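Local atomic coordinates of probable tRNA pseudouridine synthase D (PDB entry 1Z2Z), a protein that probably converts uridine 13 of transfer RNA into pseudouridine, as a member of the TruD family of pseudouridine synthases. Residues Q173-G176 / V181-L184; S177-T182 / P207-E212; C283-A288 / G354-G359; N293-G298 / A335-P340. All blocks are in the same frame, centred on the assembly; numbering follows the deposited sequence.

Contact 1: Q173-G176 / V181-L184; sequences QRFG and VTHL
Phe175 meets Thr182 and His183 where a type I beta turn, Gln173 to Gly176, folds back on the start of helix 182-191. The polar part of the contact converges on one atom, the carbonyl oxygen of Phe175. It accepts the backbone N-H of Thr182, with Thr182 N 3.0 Å from Phe175 O and an N-H...O angle of 150°. The hydroxyl of the same residue is a second donor, Thr182 OG1 lying 2.7 Å from Phe175 O. Both donors come from one face of the carbonyl, the hydroxyl standing above its plane. Threonine suits the place because its OG1, set between the backbone N and the carbonyl carbon (chi1 57°), lies beside its own N-H, and the two pinch a single acceptor. Val181, at the N-cap position, has no polar side chain; the Phe175 carbonyl takes the N-H of Thr182, consistent with its standing in for one.

The other part is an aromatic pair. The rings of Phe175 and His183 are nearly perpendicular, their planes 85° apart and their centroids separated by 5.0 Å, and they meet obliquely. Ile10 and Phe170 also touch Phe175, which fits a large apolar ring in this buried spot, and helix 263-287 packs on it. Gly176 has backbone angles at which a CB would collide with the carbonyl oxygen of Phe175.

Arg174 makes a cation-pi contact with Tyr421, and its side chain is about 9 Å from that of Asp86, the predicted nucleophile. At the aromatic pair, Phe175 CD1 approaches His183 CD2 to 3.4 Å.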
loop_
_atom_site.group_PDB
_atom_site.type_symbol
_atom_site.label_atom_id
_atom_site.label_comp_id
_atom_site.label_asym_id
_atom_site.label_seq_id
_atom_site.Cartn_x
_atom_site.Cartn_y
_atom_site.Cartn_z
ATOM N N GLN A 173 4.068 -4.898 0.076
ATOM C CA GLN A 173 2.936 -5.484 -0.647
ATOM C C GLN A 173 2.580 -4.717 -1.915
ATOM O O GLN A 173 1.953 -5.264 -2.820
ATOM C CB GLN A 173 1.716 -5.548 0.257
ATOM C CG GLN A 173 1.892 -6.498 1.404
ATOM C CD GLN A 173 0.660 -6.581 2.272
ATOM O OE1 GLN A 173 0.259 -5.591 2.891
ATOM N NE2 GLN A 173 0.043 -7.767 2.324
ATOM N N ARG A 174 2.986 -3.449 -1.963
ATOM C CA ARG A 174 2.727 -2.569 -3.101
ATOM C C ARG A 174 3.559 -2.974 -4.322
ATOM O O ARG A 174 3.227 -2.620 -5.451
ATOM C CB ARG A 174 3.060 -1.112 -2.742
ATOM C CG ARG A 174 2.412 -0.539 -1.471
ATOM C CD ARG A 174 0.951 -0.140 -1.659
ATOM N NE ARG A 174 0.082 -1.305 -1.806
ATOM C CZ ARG A 174 -0.237 -2.143 -0.818
ATOM N NH1 ARG A 174 0.237 -1.953 0.409
ATOM N NH2 ARG A 174 -1.029 -3.180 -1.060
ATOM N N PHE A 175 4.640 -3.713 -4.097
ATOM C CA PHE A 175 5.509 -4.131 -5.199
ATOM C C PHE A 175 5.113 -5.479 -5.783
ATOM O O PHE A 175 5.840 -6.061 -6.590
ATOM C CB PHE A 175 6.962 -4.173 -4.723
ATOM C CG PHE A 175 7.482 -2.843 -4.288
ATOM C CD1 PHE A 175 8.113 -1.998 -5.194
ATOM C CD2 PHE A 175 7.313 -2.411 -2.974
ATOM C CE1 PHE A 175 8.564 -0.746 -4.798
ATOM C CE2 PHE A 175 7.760 -1.157 -2.563
ATOM C CZ PHE A 175 8.387 -0.325 -3.476
ATOM N N GLY A 176 3.950 -5.964 -5.380
ATOM C CA GLY A 176 3.489 -7.245 -5.872
ATOM C C GLY A 176 2.475 -7.899 -4.955
ATOM O O GLY A 176 2.582 -7.827 -3.722
ATOM N N VAL A 181 7.637 -8.287 -7.450
ATOM C CA VAL A 181 8.576 -8.240 -8.567
ATOM C C VAL A 181 8.365 -7.033 -9.478
ATOM O O VAL A 181 9.156 -6.783 -10.388
ATOM C CB VAL A 181 8.470 -9.510 -9.431
ATOM C CG1 VAL A 181 9.143 -10.660 -8.742
ATOM C CG2 VAL A 181 7.017 -9.831 -9.687
ATOM N N THR A 182 7.300 -6.283 -9.240
ATOM C CA THR A 182 7.027 -5.129 -10.076
ATOM C C THR A 182 8.287 -4.286 -10.273
ATOM O O THR A 182 8.821 -4.223 -11.382
ATOM C CB THR A 182 5.894 -4.293 -9.479
ATOM O OG1 THR A 182 6.228 -3.900 -8.142
ATOM C CG2 THR A 182 4.621 -5.120 -9.446
ATOM N N HIS A 183 8.773 -3.677 -9.193
ATOM C CA HIS A 183 9.977 -2.850 -9.227
ATOM C C HIS A 183 11.139 -3.561 -9.897
ATOM O O HIS A 183 11.983 -2.932 -10.534
ATOM C CB HIS A 183 10.383 -2.433 -7.804
ATOM C CG HIS A 183 10.846 -3.567 -6.934
ATOM N ND1 HIS A 183 12.178 -3.822 -6.692
ATOM C CD2 HIS A 183 10.152 -4.469 -6.201
ATOM C CE1 HIS A 183 12.286 -4.829 -5.843
ATOM N NE2 HIS A 183 11.070 -5.239 -5.529
ATOM N N LEU A 184 11.184 -4.875 -9.754
ATOM C CA LEU A 184 12.253 -5.652 -10.359
ATOM C C LEU A 184 12.080 -5.694 -11.868
ATOM O O LEU A 184 13.052 -5.810 -12.607
ATOM C CB LEU A 184 12.249 -7.076 -9.800
ATOM C CG LEU A 184 12.484 -7.200 -8.289
ATOM C CD1 LEU A 184 12.223 -8.633 -7.856
ATOM C CD2 LEU A 184 13.906 -6.778 -7.950
#

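Contact 2: S177-T182 / P207-E212; sequences SVRPVT and PEEPEE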
loop_
_atom_site.group_PDB
_atom_site.type_symbol
_atom_site.label_atom_id
_atom_site.label_comp_id
_atom_site.label_asym_id
_atom_site.label_seq_id
_atom_site.Cartn_x
_atom_site.Cartn_y
_atom_site.Cartn_z
ATOM N N SER A 177 1.481 -8.537 -5.571
ATOM C CA SER A 177 0.416 -9.227 -4.845
ATOM C C SER A 177 1.005 -10.214 -3.839
ATOM O O SER A 177 1.038 -9.944 -2.636
ATOM C CB SER A 177 -0.497 -9.970 -5.830
ATOM O OG SER A 177 -1.181 -9.062 -6.678
ATOM N N VAL A 178 1.474 -11.352 -4.346
ATOM C CA VAL A 178 2.071 -12.403 -3.519
ATOM C C VAL A 178 3.571 -12.442 -3.764
ATOM O O VAL A 178 4.350 -12.973 -2.965
ATOM C CB VAL A 178 1.494 -13.801 -3.877
ATOM C CG1 VAL A 178 1.805 -14.139 -5.342
ATOM C CG2 VAL A 178 2.087 -14.861 -2.953
ATOM N N ARG A 179 3.964 -11.881 -4.896
ATOM C CA ARG A 179 5.358 -11.852 -5.281
ATOM C C ARG A 179 5.724 -10.428 -5.672
ATOM O O ARG A 179 5.259 -9.917 -6.691
ATOM C CB ARG A 179 5.565 -12.797 -6.452
ATOM C CG ARG A 179 6.977 -12.897 -6.917
ATOM C CD ARG A 179 7.022 -13.786 -8.125
ATOM N NE ARG A 179 6.209 -13.230 -9.197
ATOM C CZ ARG A 179 6.125 -13.748 -10.415
ATOM N NH1 ARG A 179 6.802 -14.846 -10.711
ATOM N NH2 ARG A 179 5.379 -13.154 -11.340
ATOM N N PRO A 180 6.548 -9.758 -4.849
ATOM C CA PRO A 180 6.974 -8.380 -5.115
ATOM C C PRO A 180 8.054 -8.311 -6.189
ATOM O O PRO A 180 9.239 -8.274 -5.879
ATOM C CB PRO A 180 7.481 -7.916 -3.754
ATOM C CG PRO A 180 8.088 -9.168 -3.195
ATOM C CD PRO A 180 7.042 -10.215 -3.535
ATOM N N VAL A 181 7.637 -8.287 -7.450
ATOM C CA VAL A 181 8.576 -8.240 -8.567
ATOM C C VAL A 181 8.365 -7.033 -9.478
ATOM O O VAL A 181 9.156 -6.783 -10.388
ATOM C CB VAL A 181 8.470 -9.510 -9.431
ATOM C CG1 VAL A 181 9.143 -10.660 -8.742
ATOM C CG2 VAL A 181 7.017 -9.831 -9.687
ATOM N N THR A 182 7.300 -6.283 -9.240
ATOM C CA THR A 182 7.027 -5.129 -10.076
ATOM C C THR A 182 8.287 -4.286 -10.273
ATOM O O THR A 182 8.821 -4.223 -11.382
ATOM C CB THR A 182 5.894 -4.293 -9.479
ATOM O OG1 THR A 182 6.228 -3.900 -8.142
ATOM C CG2 THR A 182 4.621 -5.120 -9.446
ATOM N N PRO A 207 9.683 -17.414 -2.087
ATOM C CA PRO A 207 9.452 -18.260 -0.913
ATOM C C PRO A 207 8.054 -18.160 -0.323
ATOM O O PRO A 207 7.740 -18.845 0.645
ATOM C CB PRO A 207 10.528 -17.788 0.061
ATOM C CG PRO A 207 10.627 -16.338 -0.248
ATOM C CD PRO A 207 10.639 -16.336 -1.763
ATOM N N GLU A 208 7.218 -17.311 -0.907
ATOM C CA GLU A 208 5.854 -17.129 -0.426
ATOM C C GLU A 208 4.902 -18.085 -1.139
ATOM O O GLU A 208 3.906 -18.530 -0.573
ATOM C CB GLU A 208 5.394 -15.699 -0.693
ATOM C CG GLU A 208 4.068 -15.365 -0.054
ATOM C CD GLU A 208 4.251 -14.841 1.344
ATOM O OE1 GLU A 208 5.111 -15.394 2.064
ATOM O OE2 GLU A 208 3.538 -13.882 1.722
ATOM N N GLU A 209 5.218 -18.387 -2.392
ATOM C CA GLU A 209 4.389 -19.259 -3.208
ATOM C C GLU A 209 4.567 -20.717 -2.821
ATOM O O GLU A 209 5.570 -21.087 -2.212
ATOM C CB GLU A 209 4.758 -19.088 -4.683
ATOM C CG GLU A 209 4.795 -17.650 -5.168
ATOM C CD GLU A 209 5.279 -17.553 -6.596
ATOM O OE1 GLU A 209 4.600 -18.105 -7.489
ATOM O OE2 GLU A 209 6.340 -16.936 -6.825
ATOM N N PRO A 210 3.586 -21.569 -3.168
ATOM C CA PRO A 210 3.665 -22.997 -2.851
ATOM C C PRO A 210 4.808 -23.630 -3.633
ATOM O O PRO A 210 5.027 -23.290 -4.791
ATOM C CB PRO A 210 2.300 -23.519 -3.288
ATOM C CG PRO A 210 1.946 -22.615 -4.412
ATOM C CD PRO A 210 2.317 -21.267 -3.857
ATOM N N GLU A 211 5.526 -24.554 -2.999
ATOM C CA GLU A 211 6.658 -25.208 -3.638
ATOM C C GLU A 211 6.284 -25.846 -4.967
ATOM O O GLU A 211 7.156 -26.299 -5.712
ATOM C CB GLU A 211 7.265 -26.264 -2.707
ATOM C CG GLU A 211 6.382 -27.480 -2.457
ATOM C CD GLU A 211 6.975 -28.768 -3.024
ATOM O OE1 GLU A 211 6.340 -29.836 -2.871
ATOM O OE2 GLU A 211 8.074 -28.712 -3.624
ATOM N N GLU A 212 4.990 -25.877 -5.270
ATOM C CA GLU A 212 4.525 -26.469 -6.519
ATOM C C GLU A 212 4.629 -25.446 -7.646
ATOM O O GLU A 212 5.351 -25.658 -8.621
ATOM C CB GLU A 212 3.084 -26.962 -6.359
ATOM C CG GLU A 212 2.887 -28.411 -6.813
ATOM C CD GLU A 212 3.764 -29.409 -6.052
ATOM O OE1 GLU A 212 3.464 -29.703 -4.870
ATOM O OE2 GLU A 212 4.761 -29.893 -6.642
#
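Arg179 begins the inverse gamma turn centred on Pro180, and Val178 precedes it; the two pack against Glu208 and Glu209 in the loop between helices 194-202 and 213-223. The outer half of the contact is largely aliphatic. CG2 of Val178 comes to 3.5 Å from Glu208 CG, while Glu208 CB lies 3.7 Å from Val178 O. Glu208 bends at chi2 (89°), which turns its carboxylate aside and presents the methylenes to the valine; a long acidic side chain suits this exposed position because it offers carbon inward.

Deeper in, Arg179 and Glu209 cross with guanidinium and carboxylate planes 85° apart. Arg179 CD is 3.5 Å from Glu209 OE2, but Arg179 NE is 4.4 Å from that oxygen, which lies well out of the guanidinium plane, so no N-H points at it, and beyond the CD contact any attraction is probably only that of nearby opposite charges. Each has better partners: Arg179 gives NH2 to the carbonyl of Tyr201 and NH1 to that of Glu204, at and just after the end of helix 194-202, whereas Glu209 forms a salt bridge to Arg217 through OE1 and accepts the N-H of Phe206 on OE2. The result is a loop-to-loop contact of the TruD region, joining the loop before helix 182-191 to the one between helices 194-202 and 213-223.

Contact 3: C283-A288 / G354-G359; sequences CRRIEA and GEIENG
Ile356 of helix 352-363 reaches across to Arg284 and Arg285 of helix 263-287 and to Ala288, and this one side chain carries the contact. Its CA-CB bond points at the other helix, and from CB the two branches part. CG2, anti to the backbone N, comes to 3.5 Å from Arg284 CB and also lies 3.9 Å from Arg284 CG and 3.7 Å from Arg285 N. The other branch runs out through CG1, which stands anti to the carbonyl carbon (chi1 -61°), and extends fully to CD1 (chi2 175°). This methyl is the tip: it touches the backbone at Arg285 CA, 3.4 Å away, then the start of that side chain at Arg285 CB, 3.7 Å away, and finally Ala288 CB at 3.5 Å. A branched, elongated residue suits the place, since one methyl meets Arg284 while the other lies over Arg285 and Ala288, three residues on. Cutting the side chain back to an alanine would probably open a gap against Arg285 CA and Ala288 CB.

The side chains of the arginines meet the isoleucine through carbon alone. Arg284 bends at chi2 and chi3 and sends its guanidinium to a salt bridge with Glu363, with a weaker one to Glu287 OE1 on its own helix. Arg285 extends past the isoleucine at about a right angle, and its guanidinium binds Asp299 and the carbonyl of Pro291. With no hydrogen bond between the two segments, their cohesion is that of van der Waals and hydrophobic contact, the arginine charges probably being balanced by their acidic partners.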
loop_
_atom_site.group_PDB
_atom_site.type_symbol
_atom_site.label_atom_id
_atom_site.label_comp_id
_atom_site.label_asym_id
_atom_site.label_seq_id
_atom_site.Cartn_x
_atom_site.Cartn_y
_atom_site.Cartn_z
ATOM N N CYS A 283 14.564 7.838 2.587
ATOM C CA CYS A 283 15.481 7.369 3.625
ATOM C C CYS A 283 16.690 8.271 3.709
ATOM O O CYS A 283 17.005 8.827 4.764
ATOM C CB CYS A 283 15.958 5.951 3.301
ATOM S SG CYS A 283 14.709 4.662 3.434
ATOM N N ARG A 284 17.376 8.386 2.578
ATOM C CA ARG A 284 18.565 9.217 2.473
ATOM C C ARG A 284 18.246 10.570 3.103
ATOM O O ARG A 284 19.055 11.126 3.837
ATOM C CB ARG A 284 18.943 9.386 1.002
ATOM C CG ARG A 284 20.428 9.400 0.749
ATOM C CD ARG A 284 21.064 8.071 1.126
ATOM N NE ARG A 284 20.832 7.018 0.140
ATOM C CZ ARG A 284 21.111 5.731 0.347
ATOM N NH1 ARG A 284 21.626 5.343 1.508
ATOM N NH2 ARG A 284 20.884 4.830 -0.603
ATOM N N ARG A 285 17.054 11.092 2.836
ATOM C CA ARG A 285 16.675 12.375 3.402
ATOM C C ARG A 285 16.487 12.289 4.911
ATOM O O ARG A 285 16.736 13.259 5.625
ATOM C CB ARG A 285 15.401 12.897 2.747
ATOM C CG ARG A 285 14.988 14.282 3.220
ATOM C CD ARG A 285 14.104 14.941 2.180
ATOM N NE ARG A 285 13.710 16.297 2.539
ATOM C CZ ARG A 285 13.029 16.610 3.634
ATOM N NH1 ARG A 285 12.711 17.874 3.874
ATOM N NH2 ARG A 285 12.669 15.660 4.486
ATOM N N ILE A 286 16.033 11.136 5.394
ATOM C CA ILE A 286 15.845 10.940 6.828
ATOM C C ILE A 286 17.229 10.802 7.457
ATOM O O ILE A 286 17.421 11.110 8.633
ATOM C CB ILE A 286 15.018 9.662 7.145
ATOM C CG1 ILE A 286 13.574 9.848 6.669
ATOM C CG2 ILE A 286 15.041 9.379 8.648
ATOM C CD1 ILE A 286 12.695 8.602 6.786
ATOM N N GLU A 287 18.190 10.330 6.671
ATOM C CA GLU A 287 19.544 10.188 7.173
ATOM C C GLU A 287 20.217 11.547 7.195
ATOM O O GLU A 287 20.930 11.875 8.137
ATOM C CB GLU A 287 20.356 9.240 6.300
ATOM C CG GLU A 287 19.902 7.803 6.361
ATOM C CD GLU A 287 20.761 6.917 5.501
ATOM O OE1 GLU A 287 20.999 7.278 4.327
ATOM O OE2 GLU A 287 21.195 5.858 5.993
ATOM N N ALA A 288 19.988 12.337 6.152
ATOM C CA ALA A 288 20.586 13.660 6.066
ATOM C C ALA A 288 20.204 14.532 7.261
ATOM O O ALA A 288 20.806 15.583 7.479
ATOM C CB ALA A 288 20.168 14.339 4.769
ATOM N N GLY A 354 17.858 18.750 -2.760
ATOM C CA GLY A 354 18.176 18.501 -4.153
ATOM C C GLY A 354 19.396 17.610 -4.265
ATOM O O GLY A 354 19.500 16.802 -5.188
ATOM N N GLU A 355 20.323 17.761 -3.327
ATOM C CA GLU A 355 21.524 16.946 -3.318
ATOM C C GLU A 355 21.171 15.501 -3.034
ATOM O O GLU A 355 21.743 14.587 -3.623
ATOM C CB GLU A 355 22.501 17.432 -2.253
ATOM C CG GLU A 355 23.302 18.646 -2.655
ATOM C CD GLU A 355 24.337 19.013 -1.617
ATOM O OE1 GLU A 355 23.941 19.287 -0.458
ATOM O OE2 GLU A 355 25.548 19.030 -1.960
ATOM N N ILE A 356 20.232 15.294 -2.122
ATOM C CA ILE A 356 19.817 13.943 -1.773
ATOM C C ILE A 356 19.192 13.255 -2.973
ATOM O O ILE A 356 19.553 12.128 -3.316
ATOM C CB ILE A 356 18.792 13.948 -0.632
ATOM C CG1 ILE A 356 19.416 14.579 0.618
ATOM C CG2 ILE A 356 18.308 12.533 -0.375
ATOM C CD1 ILE A 356 18.469 14.759 1.779
ATOM N N GLU A 357 18.258 13.948 -3.620
ATOM C CA GLU A 357 17.565 13.395 -4.772
ATOM C C GLU A 357 18.561 13.029 -5.866
ATOM O O GLU A 357 18.543 11.916 -6.390
ATOM C CB GLU A 357 16.517 14.401 -5.277
ATOM C CG GLU A 357 15.560 14.909 -4.182
ATOM C CD GLU A 357 14.329 15.635 -4.725
ATOM O OE1 GLU A 357 13.512 16.118 -3.903
ATOM O OE2 GLU A 357 14.177 15.714 -5.965
ATOM N N ASN A 358 19.446 13.957 -6.200
ATOM C CA ASN A 358 20.440 13.690 -7.235
ATOM C C ASN A 358 21.449 12.637 -6.775
ATOM O O ASN A 358 22.088 11.981 -7.591
ATOM C CB ASN A 358 21.139 15.000 -7.629
ATOM C CG ASN A 358 20.239 15.910 -8.464
ATOM O OD1 ASN A 358 19.976 15.632 -9.639
ATOM N ND2 ASN A 358 19.750 16.990 -7.857
ATOM N N GLY A 359 21.574 12.463 -5.466
ATOM C CA GLY A 359 22.499 11.472 -4.952
ATOM C C GLY A 359 21.938 10.058 -4.983
ATOM O O GLY A 359 22.672 9.081 -4.809
#

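Contact 4: N293-G298 / A335-P340; sequences NRAVEG and AFITAP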
loop_
_atom_site.group_PDB
_atom_site.type_symbol
_atom_site.label_atom_id
_atom_site.label_comp_id
_atom_site.label_asym_id
_atom_site.label_seq_id
_atom_site.Cartn_x
_atom_site.Cartn_y
_atom_site.Cartn_z
ATOM N N ASN A 293 8.513 17.131 8.173
ATOM C CA ASN A 293 7.482 18.142 8.366
ATOM C C ASN A 293 8.028 19.577 8.446
ATOM O O ASN A 293 7.389 20.464 9.015
ATOM C CB ASN A 293 6.657 17.828 9.613
ATOM C CG ASN A 293 7.506 17.667 10.836
ATOM O OD1 ASN A 293 6.997 17.533 11.941
ATOM N ND2 ASN A 293 8.817 17.674 10.647
ATOM N N ARG A 294 9.212 19.794 7.879
ATOM C CA ARG A 294 9.841 21.113 7.853
ATOM C C ARG A 294 10.487 21.350 6.492
ATOM O O ARG A 294 11.165 20.475 5.944
ATOM C CB ARG A 294 10.896 21.252 8.957
ATOM C CG ARG A 294 10.304 21.490 10.334
ATOM C CD ARG A 294 11.377 21.599 11.405
ATOM N NE ARG A 294 10.783 21.654 12.742
ATOM C CZ ARG A 294 11.454 21.478 13.879
ATOM N NH1 ARG A 294 12.759 21.231 13.859
ATOM N NH2 ARG A 294 10.817 21.544 15.043
ATOM N N ALA A 295 10.272 22.536 5.940
ATOM C CA ALA A 295 10.830 22.853 4.635
ATOM C C ALA A 295 12.186 23.560 4.720
ATOM O O ALA A 295 12.510 24.190 5.726
ATOM C CB ALA A 295 9.832 23.707 3.846
ATOM N N VAL A 296 12.978 23.439 3.657
ATOM C CA VAL A 296 14.290 24.080 3.581
ATOM C C VAL A 296 14.423 24.777 2.232
ATOM O O VAL A 296 13.437 24.953 1.518
ATOM C CB VAL A 296 15.448 23.066 3.713
ATOM C CG1 VAL A 296 15.363 22.359 5.046
ATOM C CG2 VAL A 296 15.416 22.073 2.562
ATOM N N GLU A 297 15.633 25.172 1.868
ATOM C CA GLU A 297 15.800 25.846 0.592
ATOM C C GLU A 297 15.654 24.882 -0.580
ATOM O O GLU A 297 16.370 23.886 -0.675
ATOM C CB GLU A 297 17.157 26.547 0.529
ATOM C CG GLU A 297 17.298 27.720 1.485
ATOM C CD GLU A 297 18.643 28.402 1.360
ATOM O OE1 GLU A 297 18.857 29.432 2.036
ATOM O OE2 GLU A 297 19.487 27.906 0.583
ATOM N N GLY A 298 14.716 25.190 -1.471
ATOM C CA GLY A 298 14.483 24.357 -2.637
ATOM C C GLY A 298 13.995 22.968 -2.283
ATOM O O GLY A 298 14.411 21.993 -2.903
ATOM N N ALA A 335 0.260 22.512 3.124
ATOM C CA ALA A 335 1.404 22.181 2.276
ATOM C C ALA A 335 2.065 20.918 2.835
ATOM O O ALA A 335 1.869 20.568 4.006
ATOM C CB ALA A 335 2.402 23.337 2.249
ATOM N N PHE A 336 2.841 20.239 1.994
ATOM C CA PHE A 336 3.516 18.999 2.378
ATOM C C PHE A 336 4.825 18.877 1.606
ATOM O O PHE A 336 4.854 19.137 0.404
ATOM C CB PHE A 336 2.646 17.766 2.037
ATOM C CG PHE A 336 1.179 17.943 2.332
ATOM C CD1 PHE A 336 0.352 18.638 1.449
ATOM C CD2 PHE A 336 0.634 17.464 3.519
ATOM C CE1 PHE A 336 -0.985 18.863 1.755
ATOM C CE2 PHE A 336 -0.701 17.684 3.831
ATOM C CZ PHE A 336 -1.512 18.384 2.949
ATOM N N ILE A 337 5.899 18.478 2.285
ATOM C CA ILE A 337 7.191 18.299 1.619
ATOM C C ILE A 337 7.009 17.067 0.738
ATOM O O ILE A 337 6.460 16.073 1.190
ATOM C CB ILE A 337 8.336 18.035 2.651
ATOM C CG1 ILE A 337 8.491 19.230 3.598
ATOM C CG2 ILE A 337 9.646 17.764 1.931
ATOM C CD1 ILE A 337 8.720 20.557 2.891
ATOM N N THR A 338 7.448 17.119 -0.511
ATOM C CA THR A 338 7.272 15.964 -1.375
ATOM C C THR A 338 8.609 15.408 -1.822
ATOM O O THR A 338 9.641 16.064 -1.688
ATOM C CB THR A 338 6.448 16.321 -2.621
ATOM O OG1 THR A 338 7.273 17.031 -3.550
ATOM C CG2 THR A 338 5.274 17.203 -2.233
ATOM N N ALA A 339 8.581 14.186 -2.342
ATOM C CA ALA A 339 9.778 13.512 -2.828
ATOM C C ALA A 339 9.488 13.128 -4.263
ATOM O O ALA A 339 8.342 12.931 -4.639
ATOM C CB ALA A 339 10.055 12.280 -2.001
ATOM N N PRO A 340 10.525 12.988 -5.078
ATOM C CA PRO A 340 10.345 12.637 -6.483
ATOM C C PRO A 340 10.084 11.195 -6.852
ATOM O O PRO A 340 10.660 10.275 -6.285
ATOM C CB PRO A 340 11.628 13.135 -7.121
ATOM C CG PRO A 340 12.634 12.823 -6.069
ATOM C CD PRO A 340 11.935 13.294 -4.792
#
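Ile337 points its side chain at the loop 293-298, where it meets Ala295 and the backbone of Arg294. CG1 stands anti to the carbonyl carbon (chi1 -62°) and lies 3.8 Å from Arg294 O. The chain then turns at chi2 (-55°), bringing the terminal methyl beside the alanine: Ile337 CD1 is 3.5 Å from Ala295 CB and 3.6 Å from Ala295 CA. The small alanine suits its place, for its methyl lets the isoleucine lie close to the loop backbone. Arg294 points its CB the other way and touches Asn327 of helix 323-330, contributing only main-chain atoms to Ile337.

Leu330 of that helix packs on both Ala295 and Ile337, so the three apolar side chains form a small cluster. A serine in place of Ile337, without CD1, would probably open a gap beside Ala295 and leave Leu330 with less to pack against. On the strand, Ile337 faces the loop while its neighbour Phe336 points away and touches Cys302 and Arg304. Such alternation of sides is typical of a beta strand, here in the two-stranded antiparallel sheet of 301-302 and 336-337, which the loop 293-298 and helix 323-330 cover at Ile337.

In the fold
Along the chain contact 2 begins within contact 1, sharing Val181 and Thr182, and their centres are 10 Å apart. Contacts 3 and 4 follow later, 4 nested inside the loop that 3 closes; their centres lie 12 Å apart and they touch through Arg285 and Glu357. The two groups are well separated: contacts 2 and 4, on opposite sides of the chain's centre, have centres 36 Å apart. Helix 263-287 spans the distance, packing on Phe175 of contact 1 through Ser275 and Asn279 and supplying residues 283-287 to contact 3. All lie in the TRUD sequence region, and this helix thus joins the neighbourhood of the predicted nucleophile, near contact 1, to the remote contacts 3 and 4.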